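Local coordinates for protein lactate racemase (Thermoanaerobacterium thermosaccharolyticum, PDB 2YJG) that interconverts the D- and L-isomers of lactate, using a nickel pincer cofactor derived from nicotinic acid mononucleotide that this apoprotein lacks, at residues Q291-S296 against E326-W331; N343-R348 against P355-A360. All coordinates share one frame; numbering follows the deposited sequence.

Contact 1: residues Q291-S296 against E326-W331; sequences QNIYQS and EGFYRW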
loop_
_atom_site.group_PDB
_atom_site.type_symbol
_atom_site.label_atom_id
_atom_site.label_comp_id
_atom_site.label_asym_id
_atom_site.label_seq_id
_atom_site.Cartn_x
_atom_site.Cartn_y
_atom_site.Cartn_z
ATOM N N GLN A 291 -21.677 -15.467 9.178
ATOM C CA GLN A 291 -22.080 -14.056 9.228
ATOM C C GLN A 291 -23.388 -13.736 8.536
ATOM O O GLN A 291 -23.958 -12.672 8.756
ATOM C CB GLN A 291 -20.973 -13.101 8.749
ATOM C CG GLN A 291 -20.514 -13.272 7.386
ATOM C CD GLN A 291 -19.265 -12.446 7.012
ATOM O OE1 GLN A 291 -18.782 -12.567 5.883
ATOM N NE2 GLN A 291 -18.747 -11.636 7.928
ATOM N N ASN A 292 -23.887 -14.642 7.730
ATOM C CA ASN A 292 -25.170 -14.427 7.043
ATOM C C ASN A 292 -25.791 -15.741 6.617
ATOM O O ASN A 292 -25.103 -16.784 6.585
ATOM C CB ASN A 292 -24.986 -13.424 5.876
ATOM C CG ASN A 292 -24.038 -13.902 4.835
ATOM O OD1 ASN A 292 -24.157 -15.045 4.393
ATOM N ND2 ASN A 292 -23.061 -13.060 4.429
ATOM N N ILE A 293 -27.103 -15.698 6.361
ATOM C CA ILE A 293 -27.884 -16.855 5.911
ATOM C C ILE A 293 -27.319 -17.497 4.652
ATOM O O ILE A 293 -27.187 -18.734 4.615
ATOM C CB ILE A 293 -29.381 -16.583 5.796
ATOM C CG1 ILE A 293 -29.900 -15.975 7.096
ATOM C CG2 ILE A 293 -30.138 -17.891 5.519
ATOM C CD1 ILE A 293 -31.401 -15.615 7.027
ATOM N N TYR A 294 -26.908 -16.649 3.704
ATOM C CA TYR A 294 -26.262 -17.081 2.464
ATOM C C TYR A 294 -25.145 -18.100 2.785
ATOM O O TYR A 294 -25.098 -19.190 2.226
ATOM C CB TYR A 294 -25.732 -15.836 1.759
ATOM C CG TYR A 294 -25.179 -16.069 0.373
ATOM C CD1 TYR A 294 -23.902 -16.547 0.207
ATOM C CD2 TYR A 294 -25.930 -15.788 -0.771
ATOM C CE1 TYR A 294 -23.366 -16.776 -1.068
ATOM C CE2 TYR A 294 -25.388 -15.971 -2.051
ATOM C CZ TYR A 294 -24.128 -16.459 -2.189
ATOM O OH TYR A 294 -23.621 -16.664 -3.440
ATOM N N GLN A 295 -24.241 -17.742 3.682
ATOM C CA GLN A 295 -23.119 -18.621 4.036
ATOM C C GLN A 295 -23.592 -19.879 4.736
ATOM O O GLN A 295 -23.016 -20.934 4.590
ATOM C CB GLN A 295 -22.097 -17.896 4.934
ATOM C CG GLN A 295 -21.238 -16.886 4.221
ATOM C CD GLN A 295 -20.517 -17.437 3.073
ATOM O OE1 GLN A 295 -19.942 -18.530 3.133
ATOM N NE2 GLN A 295 -20.507 -16.665 1.966
ATOM N N SER A 296 -24.648 -19.754 5.514
ATOM C CA SER A 296 -25.147 -20.884 6.348
ATOM C C SER A 296 -25.744 -22.059 5.573
ATOM O O SER A 296 -25.817 -23.181 6.105
ATOM C CB SER A 296 -26.177 -20.382 7.345
ATOM O OG SER A 296 -27.473 -20.218 6.736
ATOM N N GLU A 326 -29.655 -9.946 -1.356
ATOM C CA GLU A 326 -31.033 -9.600 -1.665
ATOM C C GLU A 326 -31.621 -10.579 -2.657
ATOM O O GLU A 326 -32.757 -10.983 -2.528
ATOM C CB GLU A 326 -31.112 -8.165 -2.253
ATOM C CG GLU A 326 -30.874 -7.069 -1.258
ATOM C CD GLU A 326 -32.005 -6.954 -0.214
ATOM O OE1 GLU A 326 -33.172 -7.285 -0.533
ATOM O OE2 GLU A 326 -31.715 -6.520 0.928
ATOM N N GLY A 327 -30.877 -10.902 -3.693
ATOM C CA GLY A 327 -31.383 -11.827 -4.744
ATOM C C GLY A 327 -31.644 -13.229 -4.160
ATOM O O GLY A 327 -32.710 -13.815 -4.340
ATOM N N PHE A 328 -30.669 -13.714 -3.395
ATOM C CA PHE A 328 -30.808 -14.972 -2.644
ATOM C C PHE A 328 -32.093 -14.961 -1.881
ATOM O O PHE A 328 -32.868 -15.887 -1.987
ATOM C CB PHE A 328 -29.584 -15.103 -1.710
ATOM C CG PHE A 328 -29.703 -16.206 -0.669
ATOM C CD1 PHE A 328 -29.767 -17.539 -1.039
ATOM C CD2 PHE A 328 -29.621 -15.895 0.689
ATOM C CE1 PHE A 328 -29.818 -18.548 -0.058
ATOM C CE2 PHE A 328 -29.665 -16.875 1.667
ATOM C CZ PHE A 328 -29.778 -18.206 1.307
ATOM N N TYR A 329 -32.336 -13.886 -1.112
ATOM C CA TYR A 329 -33.514 -13.768 -0.262
ATOM C C TYR A 329 -34.836 -13.731 -1.065
ATOM O O TYR A 329 -35.827 -14.415 -0.740
ATOM C CB TYR A 329 -33.348 -12.506 0.552
ATOM C CG TYR A 329 -34.513 -12.073 1.373
ATOM C CD1 TYR A 329 -35.091 -12.914 2.316
ATOM C CD2 TYR A 329 -35.042 -10.763 1.232
ATOM C CE1 TYR A 329 -36.169 -12.482 3.099
ATOM C CE2 TYR A 329 -36.093 -10.331 2.034
ATOM C CZ TYR A 329 -36.644 -11.185 2.981
ATOM O OH TYR A 329 -37.705 -10.751 3.753
ATOM N N ARG A 330 -34.834 -12.903 -2.091
ATOM C CA ARG A 330 -35.981 -12.616 -2.979
ATOM C C ARG A 330 -36.461 -13.864 -3.729
ATOM O O ARG A 330 -37.615 -14.011 -3.960
ATOM C CB ARG A 330 -35.556 -11.517 -3.959
ATOM C CG ARG A 330 -36.601 -10.813 -4.860
ATOM C CD ARG A 330 -35.919 -9.661 -5.780
ATOM N NE ARG A 330 -34.540 -9.972 -6.277
ATOM C CZ ARG A 330 -33.653 -9.085 -6.767
ATOM N NH1 ARG A 330 -33.962 -7.779 -6.881
ATOM N NH2 ARG A 330 -32.426 -9.504 -7.148
ATOM N N TRP A 331 -35.583 -14.798 -4.034
ATOM C CA TRP A 331 -36.021 -16.051 -4.629
ATOM C C TRP A 331 -37.082 -16.694 -3.776
ATOM O O TRP A 331 -38.056 -17.103 -4.315
ATOM C CB TRP A 331 -34.856 -17.035 -4.847
ATOM C CG TRP A 331 -34.050 -16.763 -6.064
ATOM C CD1 TRP A 331 -32.737 -16.428 -6.118
ATOM C CD2 TRP A 331 -34.478 -16.916 -7.428
ATOM N NE1 TRP A 331 -32.345 -16.305 -7.428
ATOM C CE2 TRP A 331 -33.389 -16.647 -8.245
ATOM C CE3 TRP A 331 -35.704 -17.259 -8.021
ATOM C CZ2 TRP A 331 -33.498 -16.610 -9.650
ATOM C CZ3 TRP A 331 -35.799 -17.252 -9.430
ATOM C CH2 TRP A 331 -34.706 -17.009 -10.198
#
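F328 lays one face of its ring against the edge of the Y294 ring in a T-shaped pair, with centroids 5.3 Å apart. The two planes are inclined at 73°. The phenol leads with its CD2 corner, which sits over that face 3.8 Å from F328 CG, while F328 CB lies in the plane of the tyrosine ring, at its edge. F328 holds CG anti to the backbone N (chi1 169°), which sends the ring from helix 326-333 far enough across to touch the opposing backbone: F328 CE2 comes within 3.4 Å of Y294 N. I293 adds a smaller apolar patch, its CG2 4.0 Å from F328 CE2, the two side chains crossing at about a right angle.

The phenylalanine thus packs on the first turn of helix 293-305, whose start is itself secured by polar groups. N292 is the N-cap: its OD1 accepts from Q295 N at 2.8 Å, with an N-H...O angle of 159°. One turn in, the hydroxyl S296 OG donates to I293 O at 2.6 Å, in the carbonyl plane and on a lone pair, which satisfies the hydroxyl of this buried serine within its own helix.

L363 of helix 357-369 and M387 also touch F328, whereas W358 and E359 pack on Y294. Q295, by similarity a substrate-binding residue, bonds through OE1 to K298, another such residue. The whole is an Asn-capped helix N-terminus packed through an edge-to-face aromatic pair, beside the probable lactate site.

Contact 2: residues N343-R348 against P355-A360; sequences NKILSR and PDQWEA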
loop_
_atom_site.group_PDB
_atom_site.type_symbol
_atom_site.label_atom_id
_atom_site.label_comp_id
_atom_site.label_asym_id
_atom_site.label_seq_id
_atom_site.Cartn_x
_atom_site.Cartn_y
_atom_site.Cartn_z
ATOM N N ASN A 343 -37.956 -24.830 -9.300
ATOM C CA ASN A 343 -38.469 -24.902 -10.655
ATOM C C ASN A 343 -38.080 -23.646 -11.468
ATOM O O ASN A 343 -37.663 -23.770 -12.629
ATOM C CB ASN A 343 -39.975 -25.010 -10.637
ATOM C CG ASN A 343 -40.460 -26.332 -10.112
ATOM O OD1 ASN A 343 -39.721 -27.337 -10.124
ATOM N ND2 ASN A 343 -41.719 -26.370 -9.699
ATOM N N LYS A 344 -38.195 -22.514 -10.837
ATOM C CA LYS A 344 -37.754 -21.243 -11.416
ATOM C C LYS A 344 -36.302 -21.257 -11.739
ATOM O O LYS A 344 -35.918 -20.860 -12.834
ATOM C CB LYS A 344 -38.076 -20.069 -10.506
ATOM C CG LYS A 344 -39.576 -19.829 -10.246
ATOM C CD LYS A 344 -39.785 -18.724 -9.243
ATOM C CE LYS A 344 -41.267 -18.394 -9.030
ATOM N NZ LYS A 344 -41.362 -17.326 -7.993
ATOM N N ILE A 345 -35.451 -21.684 -10.798
ATOM C CA ILE A 345 -34.038 -21.628 -11.066
ATOM C C ILE A 345 -33.569 -22.639 -12.155
ATOM O O ILE A 345 -32.688 -22.350 -12.993
ATOM C CB ILE A 345 -33.210 -21.705 -9.759
ATOM C CG1 ILE A 345 -33.459 -20.437 -8.927
ATOM C CG2 ILE A 345 -31.731 -21.801 -10.152
ATOM C CD1 ILE A 345 -32.931 -20.496 -7.410
ATOM N N LEU A 346 -34.131 -23.827 -12.127
ATOM C CA LEU A 346 -33.813 -24.817 -13.122
ATOM C C LEU A 346 -34.262 -24.383 -14.520
ATOM O O LEU A 346 -33.737 -24.915 -15.484
ATOM C CB LEU A 346 -34.496 -26.155 -12.822
ATOM C CG LEU A 346 -33.903 -26.944 -11.649
ATOM C CD1 LEU A 346 -34.662 -28.249 -11.421
ATOM C CD2 LEU A 346 -32.458 -27.175 -11.918
ATOM N N SER A 347 -35.226 -23.457 -14.615
ATOM C CA SER A 347 -35.647 -22.928 -15.935
ATOM C C SER A 347 -34.573 -22.006 -16.543
ATOM O O SER A 347 -34.709 -21.595 -17.682
ATOM C CB SER A 347 -36.983 -22.194 -15.840
ATOM O OG SER A 347 -36.832 -20.885 -15.345
ATOM N N ARG A 348 -33.491 -21.727 -15.813
ATOM C CA ARG A 348 -32.479 -20.774 -16.257
ATOM C C ARG A 348 -31.347 -21.477 -16.975
ATOM O O ARG A 348 -30.739 -22.404 -16.438
ATOM C CB ARG A 348 -31.986 -19.910 -15.054
ATOM C CG ARG A 348 -33.100 -19.183 -14.317
ATOM C CD ARG A 348 -32.635 -18.187 -13.327
ATOM N NE ARG A 348 -32.029 -17.043 -14.024
ATOM C CZ ARG A 348 -32.708 -16.079 -14.624
ATOM N NH1 ARG A 348 -34.011 -16.070 -14.531
ATOM N NH2 ARG A 348 -32.065 -15.130 -15.314
ATOM N N PRO A 355 -26.394 -13.446 -10.167
ATOM C CA PRO A 355 -25.740 -13.518 -8.844
ATOM C C PRO A 355 -26.704 -14.025 -7.752
ATOM O O PRO A 355 -27.887 -13.716 -7.752
ATOM C CB PRO A 355 -25.307 -12.042 -8.588
ATOM C CG PRO A 355 -25.045 -11.544 -10.071
ATOM C CD PRO A 355 -26.272 -12.081 -10.750
ATOM N N ASP A 356 -26.168 -14.881 -6.886
ATOM C CA ASP A 356 -26.850 -15.503 -5.750
ATOM C C ASP A 356 -27.703 -16.753 -6.126
ATOM O O ASP A 356 -28.106 -17.490 -5.216
ATOM C CB ASP A 356 -27.790 -14.528 -5.004
ATOM C CG ASP A 356 -27.083 -13.401 -4.238
ATOM O OD1 ASP A 356 -25.808 -13.244 -4.280
ATOM O OD2 ASP A 356 -27.867 -12.645 -3.564
ATOM N N GLN A 357 -27.982 -16.996 -7.412
ATOM C CA GLN A 357 -29.011 -17.972 -7.744
ATOM C C GLN A 357 -28.628 -19.392 -7.268
ATOM O O GLN A 357 -29.485 -20.168 -6.846
ATOM C CB GLN A 357 -29.350 -17.931 -9.244
ATOM C CG GLN A 357 -28.502 -18.693 -10.157
ATOM C CD GLN A 357 -29.168 -18.889 -11.555
ATOM O OE1 GLN A 357 -29.726 -17.927 -12.134
ATOM N NE2 GLN A 357 -29.057 -20.105 -12.102
ATOM N N TRP A 358 -27.346 -19.713 -7.352
ATOM C CA TRP A 358 -26.875 -21.050 -7.038
ATOM C C TRP A 358 -27.059 -21.379 -5.526
ATOM O O TRP A 358 -27.273 -22.524 -5.136
ATOM C CB TRP A 358 -25.436 -21.198 -7.493
ATOM C CG TRP A 358 -24.494 -20.162 -6.974
ATOM C CD1 TRP A 358 -23.773 -20.214 -5.836
ATOM C CD2 TRP A 358 -24.196 -18.909 -7.589
ATOM N NE1 TRP A 358 -23.024 -19.068 -5.681
ATOM C CE2 TRP A 358 -23.276 -18.248 -6.759
ATOM C CE3 TRP A 358 -24.638 -18.278 -8.737
ATOM C CZ2 TRP A 358 -22.768 -16.970 -7.060
ATOM C CZ3 TRP A 358 -24.101 -17.068 -9.072
ATOM C CH2 TRP A 358 -23.166 -16.415 -8.246
ATOM N N GLU A 359 -26.885 -20.353 -4.697
ATOM C CA GLU A 359 -27.018 -20.484 -3.224
ATOM C C GLU A 359 -28.471 -20.737 -2.928
ATOM O O GLU A 359 -28.835 -21.561 -2.037
ATOM C CB GLU A 359 -26.561 -19.188 -2.530
ATOM C CG GLU A 359 -25.978 -19.293 -1.125
ATOM C CD GLU A 359 -24.623 -19.961 -1.070
ATOM O OE1 GLU A 359 -24.086 -20.303 -2.159
ATOM O OE2 GLU A 359 -24.043 -20.137 0.068
ATOM N N ALA A 360 -29.380 -20.020 -3.611
ATOM C CA ALA A 360 -30.803 -20.289 -3.465
ATOM C C ALA A 360 -31.205 -21.694 -3.959
ATOM O O ALA A 360 -32.076 -22.359 -3.369
ATOM C CB ALA A 360 -31.735 -19.189 -4.172
HETATM O O HOH W 1 -28.213 -20.882 -14.812
#
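I345 and Q357 lie alongside each other, pointing opposite ways, the aliphatic branches against the amide. Two ends of the isoleucine do separate work: CG2 lies 3.7 Å from Q357 NE2, while CD1 reaches the next helix, 3.5 Å from Q357 O and 3.7 Å from A360 CB. Q357 keeps CG between its backbone N and carbonyl carbon (chi1 84°), then runs out extended, which carries the amide past I345 to R348.

There the arginine, bent at chi3 (69°), brings NE to 3.1 Å from Q357 OE1. The oxygen sits at the guanidinium edge, near its plane, and the two flat groups are turned 81° apart. Their firmer polar partners lie in the intervening loop: Q357 OE1 accepts from L354 N, and R348 NH2 donates to E352 O. A water weakly joins Q357 NE2 to R348 O.

The end of helix 338-346 and the turn that follows it, through R348, thereby pack against the first turn of helix 357-369. W331 of helix 326-333 touches both I345 and A360, S202 of helix 202-206 touches I345 and Q357, and Y294 of helix 293-305 meets W358.

Contacts 1 and 2 lie in series along the chain, neither nesting nor crossing. From the N terminus, past strand 279-283 of the parallel sheet, the chain starts helix 293-305; after strand 311-316 it returns in helix 326-333, where contact 1 closes a connection of 29 residues. Helix 338-346 comes next, and contact 2 closes a short loop of six residues onto helix 357-369, which leads to strand 371-375. The contact centres lie 13 Å apart. D356, just before helix 357-369, bridges them, its OD2 probably accepting from F328 N at 3.0 Å. Together they tie four helices alongside the parallel sheet.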